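Long-range contacts in glycosyl hydrolases family 31 family protein (Aspergillus niger, PDB 6DRU), which releases alpha-xylose from the non-reducing terminal glucose of xyloglucan oligosaccharides, acting as an alpha-xylosidase of glycoside hydrolase family 31: residues W34-P39 with Y126-P131; A133-E138 with A211-V216; I282-Q287 with A318-S323. All coordinates share one frame; numbering follows the deposited sequence.

How the contacts relate
Three contacts in series, none nested in or crossing another, show how one chain stitches a fold together. From the N terminus, contact 1 closes first, bringing the end of strand 28-35 against the end of strand 124-127 after 86 intervening residues and so joining two beta sheets. Contact 2 follows almost at once, closing a loop of 72 residues, its centre about 6 Å from that of contact 1: strand 135-142, next to 124-127 in the same sheet, pairs with the end of strand 205-213, whose continuation leads into strand 216-222 of the other sheet. Contact 3 closes the shortest loop, of 30 residues, inside the catalytic TIM barrel, with its centre about 41 Å from that of contact 2.

Contact 1: W34-P39 with Y126-P131; sequences WPFRPP and YYWPGP
Pro35 and Tyr126 meet through a CH-pi contact, in which a proline ring lies on an aromatic face. Pro35 CG sits 3.9 Å from the centroid of the Tyr126 ring and 17° off its normal, displaced toward the CD1 side, and Pro35 CD lies 3.7 Å from Tyr126 CE1. The phenol oxygen reaches past the proline and is hydrogen-bonded to Glu17.

Apolar contact continues onto Trp128, whose six-membered ring borders the same proline. Pro35 CG is 3.8 Å from Trp128 CZ2, the two side chains running past each other in opposite directions, and the proline thus touches both aromatic residues. Phe36 adds its own rim: Trp128 CZ2 stands at the edge of the phenyl ring, near its plane, 4.1 Å from Phe36 CD2. The backbone makes a classic gamma turn centred on Phe36, with Arg37 N hydrogen-bonded to Pro35 O. No hydrogen bond joins the two segments; side chains alone link the ends of strands 28-35 and 124-127, which belong to different sheets of the N-terminal beta region.

The polar part is a meeting of two donors. Arg37 NH1 lies 3.2 Å from Trp128 NE1, with guanidinium and indole planes 70° apart and Trp128 CZ2 at the guanidinium edge. Each group bonds to something else: Trp128 NE1 donates to Ala133 O, and Arg37 NH2 is held by Asn426 OD1 and Gly430 O of the second subunit. Tyr427 of that subunit packs on both Phe36 and Arg37.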
loop_
_atom_site.group_PDB
_atom_site.type_symbol
_atom_site.label_atom_id
_atom_site.label_comp_id
_atom_site.label_asym_id
_atom_site.label_seq_id
_atom_site.Cartn_x
_atom_site.Cartn_y
_atom_site.Cartn_z
ATOM N N TRP A 34 -16.665 8.217 -11.682
ATOM C CA TRP A 34 -15.683 8.465 -10.637
ATOM C C TRP A 34 -16.339 8.389 -9.267
ATOM O O TRP A 34 -17.483 8.841 -9.111
ATOM C CB TRP A 34 -15.012 9.832 -10.809
ATOM C CG TRP A 34 -15.953 11.003 -10.731
ATOM C CD1 TRP A 34 -16.324 11.683 -9.607
ATOM C CD2 TRP A 34 -16.629 11.638 -11.823
ATOM N NE1 TRP A 34 -17.192 12.697 -9.931
ATOM C CE2 TRP A 34 -17.396 12.691 -11.285
ATOM C CE3 TRP A 34 -16.663 11.417 -13.204
ATOM C CZ2 TRP A 34 -18.185 13.521 -12.078
ATOM C CZ3 TRP A 34 -17.449 12.242 -13.990
ATOM C CH2 TRP A 34 -18.198 13.281 -13.424
ATOM N N PRO A 35 -15.660 7.812 -8.269
ATOM C CA PRO A 35 -16.199 7.820 -6.902
ATOM C C PRO A 35 -15.673 8.967 -6.047
ATOM O O PRO A 35 -14.468 9.244 -6.030
ATOM C CB PRO A 35 -15.747 6.464 -6.351
ATOM C CG PRO A 35 -14.450 6.205 -7.054
ATOM C CD PRO A 35 -14.534 6.872 -8.412
ATOM N N PHE A 36 -16.587 9.643 -5.343
ATOM C CA PHE A 36 -16.280 10.682 -4.361
ATOM C C PHE A 36 -15.664 11.943 -4.963
ATOM O O PHE A 36 -16.309 12.997 -4.976
ATOM C CB PHE A 36 -15.366 10.132 -3.261
ATOM C CG PHE A 36 -16.057 9.185 -2.316
ATOM C CD1 PHE A 36 -16.875 9.669 -1.309
ATOM C CD2 PHE A 36 -15.880 7.814 -2.430
ATOM C CE1 PHE A 36 -17.513 8.807 -0.436
ATOM C CE2 PHE A 36 -16.513 6.944 -1.556
ATOM C CZ PHE A 36 -17.330 7.442 -0.559
ATOM N N ARG A 37 -14.422 11.863 -5.465
ATOM C CA ARG A 37 -13.767 13.110 -5.855
ATOM C C ARG A 37 -13.946 13.372 -7.340
ATOM O O ARG A 37 -13.743 12.459 -8.156
ATOM C CB ARG A 37 -12.271 13.089 -5.524
ATOM C CG ARG A 37 -11.906 12.642 -4.115
ATOM C CD ARG A 37 -11.882 11.130 -3.968
ATOM N NE ARG A 37 -11.769 10.732 -2.570
ATOM C CZ ARG A 37 -11.891 9.483 -2.141
ATOM N NH1 ARG A 37 -12.133 8.506 -3.004
ATOM N NH2 ARG A 37 -11.769 9.212 -0.849
ATOM N N PRO A 38 -14.298 14.598 -7.715
ATOM C CA PRO A 38 -14.521 14.921 -9.129
ATOM C C PRO A 38 -13.222 14.866 -9.913
ATOM O O PRO A 38 -12.129 14.905 -9.324
ATOM C CB PRO A 38 -15.082 16.353 -9.079
ATOM C CG PRO A 38 -15.562 16.533 -7.674
ATOM C CD PRO A 38 -14.624 15.729 -6.835
ATOM N N PRO A 39 -13.295 14.774 -11.241
ATOM C CA PRO A 39 -12.066 14.698 -12.041
ATOM C C PRO A 39 -11.219 15.950 -11.881
ATOM O O PRO A 39 -11.731 17.071 -11.837
ATOM C CB PRO A 39 -12.584 14.551 -13.476
ATOM C CG PRO A 39 -13.969 14.021 -13.333
ATOM C CD PRO A 39 -14.504 14.615 -12.067
ATOM N N TYR A 126 -14.720 -0.449 -7.430
ATOM C CA TYR A 126 -13.654 0.452 -7.016
ATOM C C TYR A 126 -12.938 -0.122 -5.801
ATOM O O TYR A 126 -13.563 -0.743 -4.935
ATOM C CB TYR A 126 -14.196 1.846 -6.691
ATOM C CG TYR A 126 -15.017 2.453 -7.804
ATOM C CD1 TYR A 126 -14.408 2.977 -8.936
ATOM C CD2 TYR A 126 -16.402 2.507 -7.719
ATOM C CE1 TYR A 126 -15.157 3.534 -9.955
ATOM C CE2 TYR A 126 -17.159 3.063 -8.732
ATOM C CZ TYR A 126 -16.532 3.575 -9.847
ATOM O OH TYR A 126 -17.285 4.129 -10.858
ATOM N N TYR A 127 -11.627 0.094 -5.740
ATOM C CA TYR A 127 -10.798 -0.452 -4.674
ATOM C C TYR A 127 -9.663 0.522 -4.397
ATOM O O TYR A 127 -9.002 0.985 -5.331
ATOM C CB TYR A 127 -10.256 -1.830 -5.067
ATOM C CG TYR A 127 -9.197 -2.385 -4.144
ATOM C CD1 TYR A 127 -9.538 -2.962 -2.928
ATOM C CD2 TYR A 127 -7.856 -2.358 -4.504
ATOM C CE1 TYR A 127 -8.568 -3.482 -2.087
ATOM C CE2 TYR A 127 -6.880 -2.874 -3.672
ATOM C CZ TYR A 127 -7.240 -3.436 -2.465
ATOM O OH TYR A 127 -6.266 -3.952 -1.636
ATOM N N TRP A 128 -9.443 0.829 -3.119
ATOM C CA TRP A 128 -8.425 1.795 -2.713
ATOM C C TRP A 128 -7.248 1.071 -2.078
ATOM O O TRP A 128 -7.343 0.620 -0.926
ATOM C CB TRP A 128 -9.011 2.824 -1.744
ATOM C CG TRP A 128 -9.859 3.861 -2.418
ATOM C CD1 TRP A 128 -9.444 5.062 -2.914
ATOM C CD2 TRP A 128 -11.266 3.783 -2.679
ATOM N NE1 TRP A 128 -10.505 5.740 -3.464
ATOM C CE2 TRP A 128 -11.635 4.976 -3.334
ATOM C CE3 TRP A 128 -12.249 2.823 -2.423
ATOM C CZ2 TRP A 128 -12.943 5.232 -3.734
ATOM C CZ3 TRP A 128 -13.548 3.081 -2.820
ATOM C CH2 TRP A 128 -13.883 4.276 -3.468
ATOM N N PRO A 129 -6.122 0.931 -2.777
ATOM C CA PRO A 129 -4.993 0.175 -2.222
ATOM C C PRO A 129 -4.050 1.028 -1.387
ATOM O O PRO A 129 -3.331 0.503 -0.532
ATOM C CB PRO A 129 -4.295 -0.358 -3.476
ATOM C CG PRO A 129 -4.542 0.711 -4.496
ATOM C CD PRO A 129 -5.892 1.318 -4.180
ATOM N N GLY A 130 -4.040 2.339 -1.623
ATOM C CA GLY A 130 -3.119 3.221 -0.946
ATOM C C GLY A 130 -3.796 4.124 0.065
ATOM O O GLY A 130 -5.020 4.114 0.228
ATOM N N PRO A 131 -3.000 4.929 0.773
ATOM C CA PRO A 131 -3.583 5.850 1.760
ATOM C C PRO A 131 -4.291 7.036 1.136
ATOM O O PRO A 131 -5.091 7.686 1.819
ATOM C CB PRO A 131 -2.368 6.297 2.580
ATOM C CG PRO A 131 -1.233 6.208 1.614
ATOM C CD PRO A 131 -1.532 5.031 0.719
#

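Contact 2: A133-E138 with A211-V216; sequences AEFSAE and ASTTLV
Phe135 crosses to Thr213 with both its backbone and its ring, and its side chain can be followed atom by atom. CB leaves the strand beside Tyr127 O. CG takes the crowded position between the backbone N and the carbonyl carbon (chi1 58°), and the ring comes to lie with one face beneath Thr213 O, which is 3.3 Å from Phe135 CD1 and offset toward the rim. Farther out, Phe135 CE1 is 3.5 Å from Thr214 C, while on the other branch Phe135 CE2 touches Thr213 CG2 at 3.7 Å. The tip, Phe135 CZ, stands 3.7 Å from Leu215 N, and Val216 CG2 lies at the ring edge.

Thr213 O has a second role. Phe135 and Thr213 form an antiparallel hydrogen-bonded pair joining strands 135-142 and 205-213: Phe135 N donates to Thr213 O at 3.1 Å in an almost straight bond (177°), and Thr213 N returns one to Phe135 O at 2.9 Å. The chain turns a corner at Ala211 and Ser212, just ahead of this pair, and Val216 then opens a strand of the neighbouring sheet; Val216 CG2 packs against Ala137 CB at 3.7 Å. The ring of Tyr126 meets that of Phe135 edge to face. Glu134 N bonds to Glu134 OE2 of the second subunit.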
loop_
_atom_site.group_PDB
_atom_site.type_symbol
_atom_site.label_atom_id
_atom_site.label_comp_id
_atom_site.label_asym_id
_atom_site.label_seq_id
_atom_site.Cartn_x
_atom_site.Cartn_y
_atom_site.Cartn_z
ATOM N N ALA A 133 -6.429 8.946 -2.340
ATOM C CA ALA A 133 -7.735 8.791 -2.964
ATOM C C ALA A 133 -7.686 8.077 -4.307
ATOM O O ALA A 133 -8.748 7.737 -4.839
ATOM C CB ALA A 133 -8.403 10.160 -3.145
ATOM N N GLU A 134 -6.499 7.847 -4.867
ATOM C CA GLU A 134 -6.403 7.101 -6.116
ATOM C C GLU A 134 -6.901 5.677 -5.913
ATOM O O GLU A 134 -6.684 5.068 -4.862
ATOM C CB GLU A 134 -4.963 7.085 -6.626
ATOM C CG GLU A 134 -4.408 8.450 -6.990
ATOM C CD GLU A 134 -2.940 8.398 -7.374
ATOM O OE1 GLU A 134 -2.642 8.072 -8.542
ATOM O OE2 GLU A 134 -2.085 8.672 -6.502
ATOM N N PHE A 135 -7.576 5.146 -6.928
ATOM C CA PHE A 135 -8.254 3.865 -6.819
ATOM C C PHE A 135 -7.938 2.995 -8.026
ATOM O O PHE A 135 -7.549 3.481 -9.091
ATOM C CB PHE A 135 -9.776 4.043 -6.702
ATOM C CG PHE A 135 -10.388 4.786 -7.860
ATOM C CD1 PHE A 135 -10.471 6.170 -7.846
ATOM C CD2 PHE A 135 -10.871 4.101 -8.964
ATOM C CE1 PHE A 135 -11.027 6.859 -8.910
ATOM C CE2 PHE A 135 -11.427 4.784 -10.031
ATOM C CZ PHE A 135 -11.504 6.164 -10.004
ATOM N N SER A 136 -8.117 1.692 -7.837
ATOM C CA SER A 136 -8.121 0.727 -8.922
ATOM C C SER A 136 -9.560 0.462 -9.345
ATOM O O SER A 136 -10.482 0.491 -8.525
ATOM C CB SER A 136 -7.433 -0.575 -8.506
ATOM O OG SER A 136 -8.364 -1.500 -7.973
ATOM N N ALA A 137 -9.753 0.215 -10.638
ATOM C CA ALA A 137 -11.087 0.086 -11.205
ATOM C C ALA A 137 -11.201 -1.211 -11.987
ATOM O O ALA A 137 -10.261 -1.616 -12.677
ATOM C CB ALA A 137 -11.420 1.270 -12.118
ATOM N N GLU A 138 -12.358 -1.858 -11.869
ATOM C CA GLU A 138 -12.680 -3.066 -12.619
ATOM C C GLU A 138 -14.087 -2.906 -13.176
ATOM O O GLU A 138 -15.063 -2.952 -12.420
ATOM C CB GLU A 138 -12.577 -4.308 -11.732
ATOM C CG GLU A 138 -11.157 -4.631 -11.292
ATOM C CD GLU A 138 -11.102 -5.702 -10.218
ATOM O OE1 GLU A 138 -10.774 -5.373 -9.055
ATOM O OE2 GLU A 138 -11.393 -6.871 -10.534
ATOM N N ALA A 211 -4.982 -0.105 -12.953
ATOM C CA ALA A 211 -4.226 -0.308 -11.719
ATOM C C ALA A 211 -4.366 0.880 -10.773
ATOM O O ALA A 211 -4.556 0.701 -9.564
ATOM C CB ALA A 211 -2.755 -0.562 -12.043
ATOM N N SER A 212 -4.271 2.096 -11.302
ATOM C CA SER A 212 -4.398 3.298 -10.491
ATOM C C SER A 212 -4.907 4.418 -11.380
ATOM O O SER A 212 -4.330 4.680 -12.440
ATOM C CB SER A 212 -3.061 3.682 -9.847
ATOM O OG SER A 212 -3.163 4.912 -9.148
ATOM N N THR A 213 -5.984 5.069 -10.953
ATOM C CA THR A 213 -6.583 6.135 -11.742
ATOM C C THR A 213 -7.451 6.990 -10.833
ATOM O O THR A 213 -7.745 6.624 -9.692
ATOM C CB THR A 213 -7.405 5.576 -12.907
ATOM O OG1 THR A 213 -7.887 6.655 -13.717
ATOM C CG2 THR A 213 -8.588 4.773 -12.386
ATOM N N THR A 214 -7.854 8.144 -11.358
ATOM C CA THR A 214 -8.810 9.015 -10.693
ATOM C C THR A 214 -10.112 9.145 -11.465
ATOM O O THR A 214 -11.002 9.885 -11.032
ATOM C CB THR A 214 -8.207 10.409 -10.470
ATOM O OG1 THR A 214 -8.042 11.071 -11.732
ATOM C CG2 THR A 214 -6.856 10.300 -9.774
ATOM N N LEU A 215 -10.253 8.440 -12.590
ATOM C CA LEU A 215 -11.409 8.577 -13.466
ATOM C C LEU A 215 -11.440 7.459 -14.500
ATOM O O LEU A 215 -10.426 7.179 -15.148
ATOM C CB LEU A 215 -11.390 9.937 -14.169
ATOM C CG LEU A 215 -12.406 10.127 -15.297
ATOM C CD1 LEU A 215 -13.823 10.059 -14.757
ATOM C CD2 LEU A 215 -12.165 11.438 -16.028
ATOM N N VAL A 216 -12.597 6.820 -14.665
ATOM C CA VAL A 216 -12.806 5.803 -15.689
ATOM C C VAL A 216 -13.468 6.463 -16.890
ATOM O O VAL A 216 -14.353 7.315 -16.734
ATOM C CB VAL A 216 -13.656 4.636 -15.151
ATOM C CG1 VAL A 216 -13.805 3.553 -16.203
ATOM C CG2 VAL A 216 -13.028 4.066 -13.893
#

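Contact 3: I282-Q287 with A318-S323. With XYS (alpha-D-xylopyranose), chain N; NAG (2-acetamido-2-deoxy-beta-D-glucopyranose), chain D; BGC (beta-D-glucopyranose), chain F.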
loop_
_atom_site.group_PDB
_atom_site.type_symbol
_atom_site.label_atom_id
_atom_site.label_comp_id
_atom_site.label_asym_id
_atom_site.label_seq_id
_atom_site.Cartn_x
_atom_site.Cartn_y
_atom_site.Cartn_z
ATOM N N ILE A 282 18.049 4.714 -46.220
ATOM C CA ILE A 282 19.138 3.969 -45.595
ATOM C C ILE A 282 19.051 4.201 -44.091
ATOM O O ILE A 282 18.938 5.350 -43.644
ATOM C CB ILE A 282 20.501 4.426 -46.141
ATOM C CG1 ILE A 282 20.659 4.037 -47.615
ATOM C CG2 ILE A 282 21.632 3.832 -45.315
ATOM C CD1 ILE A 282 21.113 2.628 -47.852
ATOM N N VAL A 283 19.108 3.124 -43.309
ATOM C CA VAL A 283 18.886 3.188 -41.867
ATOM C C VAL A 283 20.180 2.851 -41.135
ATOM O O VAL A 283 20.853 1.868 -41.471
ATOM C CB VAL A 283 17.752 2.246 -41.432
ATOM C CG1 VAL A 283 17.436 2.441 -39.962
ATOM C CG2 VAL A 283 16.513 2.480 -42.281
ATOM N N ILE A 284 20.517 3.659 -40.131
ATOM C CA ILE A 284 21.651 3.421 -39.242
ATOM C C ILE A 284 21.107 2.963 -37.896
ATOM O O ILE A 284 20.274 3.649 -37.292
ATOM C CB ILE A 284 22.520 4.680 -39.080
ATOM C CG1 ILE A 284 23.067 5.133 -40.435
ATOM C CG2 ILE A 284 23.661 4.420 -38.107
ATOM C CD1 ILE A 284 23.837 6.435 -40.373
ATOM N N ASP A 285 21.583 1.814 -37.421
ATOM C CA ASP A 285 21.021 1.188 -36.230
ATOM C C ASP A 285 21.647 1.790 -34.969
ATOM O O ASP A 285 22.282 2.847 -34.997
ATOM C CB ASP A 285 21.205 -0.327 -36.302
ATOM C CG ASP A 285 20.213 -1.082 -35.430
ATOM O OD1 ASP A 285 19.499 -0.432 -34.636
ATOM O OD2 ASP A 285 20.152 -2.325 -35.536
ATOM N N TYR A 286 21.465 1.110 -33.838
ATOM C CA TYR A 286 21.881 1.613 -32.536
ATOM C C TYR A 286 23.380 1.393 -32.327
ATOM O O TYR A 286 24.114 1.003 -33.240
ATOM C CB TYR A 286 21.042 0.971 -31.430
ATOM C CG TYR A 286 21.282 -0.507 -31.162
ATOM C CD1 TYR A 286 21.733 -1.370 -32.155
ATOM C CD2 TYR A 286 21.040 -1.040 -29.904
ATOM C CE1 TYR A 286 21.941 -2.715 -31.897
ATOM C CE2 TYR A 286 21.242 -2.381 -29.637
ATOM C CZ TYR A 286 21.693 -3.215 -30.634
ATOM O OH TYR A 286 21.896 -4.550 -30.367
ATOM N N GLN A 287 23.849 1.663 -31.106
ATOM C CA GLN A 287 25.252 1.531 -30.709
ATOM C C GLN A 287 26.183 2.397 -31.553
ATOM O O GLN A 287 27.401 2.189 -31.551
ATOM C CB GLN A 287 25.706 0.068 -30.749
ATOM C CG GLN A 287 24.882 -0.863 -29.870
ATOM C CD GLN A 287 25.043 -0.569 -28.388
ATOM O OE1 GLN A 287 24.435 0.360 -27.856
ATOM N NE2 GLN A 287 25.867 -1.362 -27.716
ATOM N N ALA A 318 18.390 8.555 -51.829
ATOM C CA ALA A 318 17.693 8.037 -50.665
ATOM C C ALA A 318 17.849 8.974 -49.475
ATOM O O ALA A 318 18.871 9.648 -49.315
ATOM C CB ALA A 318 18.220 6.648 -50.304
ATOM N N GLU A 319 16.813 9.022 -48.645
ATOM C CA GLU A 319 16.917 9.701 -47.367
ATOM C C GLU A 319 17.567 8.773 -46.344
ATOM O O GLU A 319 17.836 7.600 -46.612
ATOM C CB GLU A 319 15.544 10.167 -46.890
ATOM C CG GLU A 319 14.959 11.296 -47.725
ATOM C CD GLU A 319 14.584 12.505 -46.889
ATOM O OE1 GLU A 319 15.496 13.231 -46.439
ATOM O OE2 GLU A 319 13.371 12.733 -46.687
ATOM N N MET A 320 17.816 9.304 -45.151
ATOM C CA MET A 320 18.506 8.557 -44.112
ATOM C C MET A 320 17.695 8.551 -42.824
ATOM O O MET A 320 16.918 9.470 -42.551
ATOM C CB MET A 320 19.903 9.132 -43.843
ATOM C CG MET A 320 20.833 9.062 -45.042
ATOM S SD MET A 320 22.558 8.873 -44.555
ATOM C CE MET A 320 22.504 7.272 -43.755
ATOM N N MET A 321 17.887 7.491 -42.039
ATOM C CA MET A 321 17.250 7.326 -40.741
ATOM C C MET A 321 18.287 6.838 -39.741
ATOM O O MET A 321 19.131 6.001 -40.072
ATOM C CB MET A 321 16.076 6.336 -40.809
ATOM C CG MET A 321 15.434 6.043 -39.463
ATOM S SD MET A 321 13.988 4.973 -39.567
ATOM C CE MET A 321 12.775 6.105 -40.243
ATOM N N ALA A 322 18.221 7.364 -38.519
ATOM C CA ALA A 322 19.157 7.002 -37.466
ATOM C C ALA A 322 18.393 6.561 -36.225
ATOM O O ALA A 322 17.237 6.938 -36.011
ATOM C CB ALA A 322 20.093 8.166 -37.122
ATOM N N SER A 323 19.062 5.762 -35.401
ATOM C CA SER A 323 18.457 5.140 -34.233
ATOM C C SER A 323 18.803 5.904 -32.962
ATOM O O SER A 323 19.890 6.474 -32.830
ATOM C CB SER A 323 18.918 3.686 -34.097
ATOM O OG SER A 323 18.601 3.163 -32.818
HETATM C C1 XYS N . 16.315 -3.721 -30.854
HETATM C C2 XYS N . 15.503 -3.497 -32.109
HETATM C C3 XYS N . 16.318 -3.930 -33.308
HETATM C C4 XYS N . 17.662 -3.235 -33.286
HETATM C C5 XYS N . 18.314 -3.445 -31.937
HETATM O O1 XYS N . 16.652 -5.085 -30.754
HETATM O O2 XYS N . 14.312 -4.244 -32.043
HETATM O O3 XYS N . 15.633 -3.596 -34.493
HETATM O O4 XYS N . 18.484 -3.778 -34.292
HETATM O O5 XYS N . 17.485 -2.939 -30.913
HETATM C C1 NAG D . 28.873 -0.359 -25.405
HETATM C C2 NAG D . 30.033 -1.314 -25.610
HETATM C C3 NAG D . 31.174 -0.754 -26.386
HETATM C C4 NAG D . 30.722 0.118 -27.537
HETATM C C5 NAG D . 29.681 1.103 -27.064
HETATM C C6 NAG D . 29.235 1.975 -28.217
HETATM C C7 NAG D . 30.001 -2.879 -23.700
HETATM C C8 NAG D . 30.515 -3.275 -22.332
HETATM N N2 NAG D . 30.501 -1.710 -24.328
HETATM O O3 NAG D . 31.981 -1.813 -26.848
HETATM O O4 NAG D . 31.830 0.818 -28.048
HETATM O O5 NAG D . 28.590 0.372 -26.570
HETATM O O6 NAG D . 27.890 2.353 -28.033
HETATM O O7 NAG D . 29.166 -3.562 -24.258
HETATM C C2 BGC F . 18.416 -8.931 -25.975
HETATM C C3 BGC F . 17.373 -7.931 -25.614
HETATM C C4 BGC F . 17.760 -6.551 -26.179
HETATM C C5 BGC F . 18.082 -6.660 -27.643
HETATM C C6 BGC F . 18.587 -5.319 -28.158
HETATM C C1 BGC F . 18.578 -8.914 -27.473
HETATM O O2 BGC F . 18.025 -10.250 -25.535
HETATM O O3 BGC F . 17.265 -7.866 -24.239
HETATM O O4 BGC F . 16.687 -5.651 -26.012
HETATM O O5 BGC F . 19.087 -7.633 -27.852
HETATM O O6 BGC F . 19.266 -5.506 -29.382
HETATM O O HOH W 1 17.556 0.460 -32.884
#
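Ile282 and Met320 lie side by side on neighbouring parallel strands of the TIM barrel, part of a beta-alpha-beta crossover in which helix 305-316 connects strand 281-284 to strand 319-328. The segment axes run 19° apart, and three backbone bonds alternate between them: Ile282 N to Glu319 O, Met321 N to Ile282 O and Ile284 N to Met321 O.

Side chains alternate between the two faces. Ile282 and Met320 point the same way, and the bent methionine brings Met320 CE to 3.9 Å from Ile282 CG2. Ile284 approaches the same methyl at an oblique angle, Ile284 CD1 being 3.7 Å from Met320 CE; Met308 of helix 305-316 packs on both Ile284 and Met320. On the other face Val283 and Met321 are likewise side by side, with Val283 CG2 4.2 Å from Met321 CB.

After Ile284, the side chains of the first segment turn to the sugar. Asp285 CG is anti to the backbone N (chi1 -157°), and the carboxylate divides its work: OD2 accepts a hydrogen bond from xylose O4, while Asp285 OD1 receives one from a water at 2.8 Å that is also bonded to Ser323 OG. Ser323 in turn has its side chain about 4 Å from that of Asp395, the likely active-site aspartate, and the xylose is also held by Asp487, Arg470 and His557. Tyr286 is sandwiched: Gln287 CG lies over the centre of one face, and xylose C5 stands 3.6 Å above the opposite face, offset toward the rim near Tyr286 CZ. At the far end of the same ring, the glucose O6 donates a hydrogen bond of 3.0 Å to Tyr286 OH.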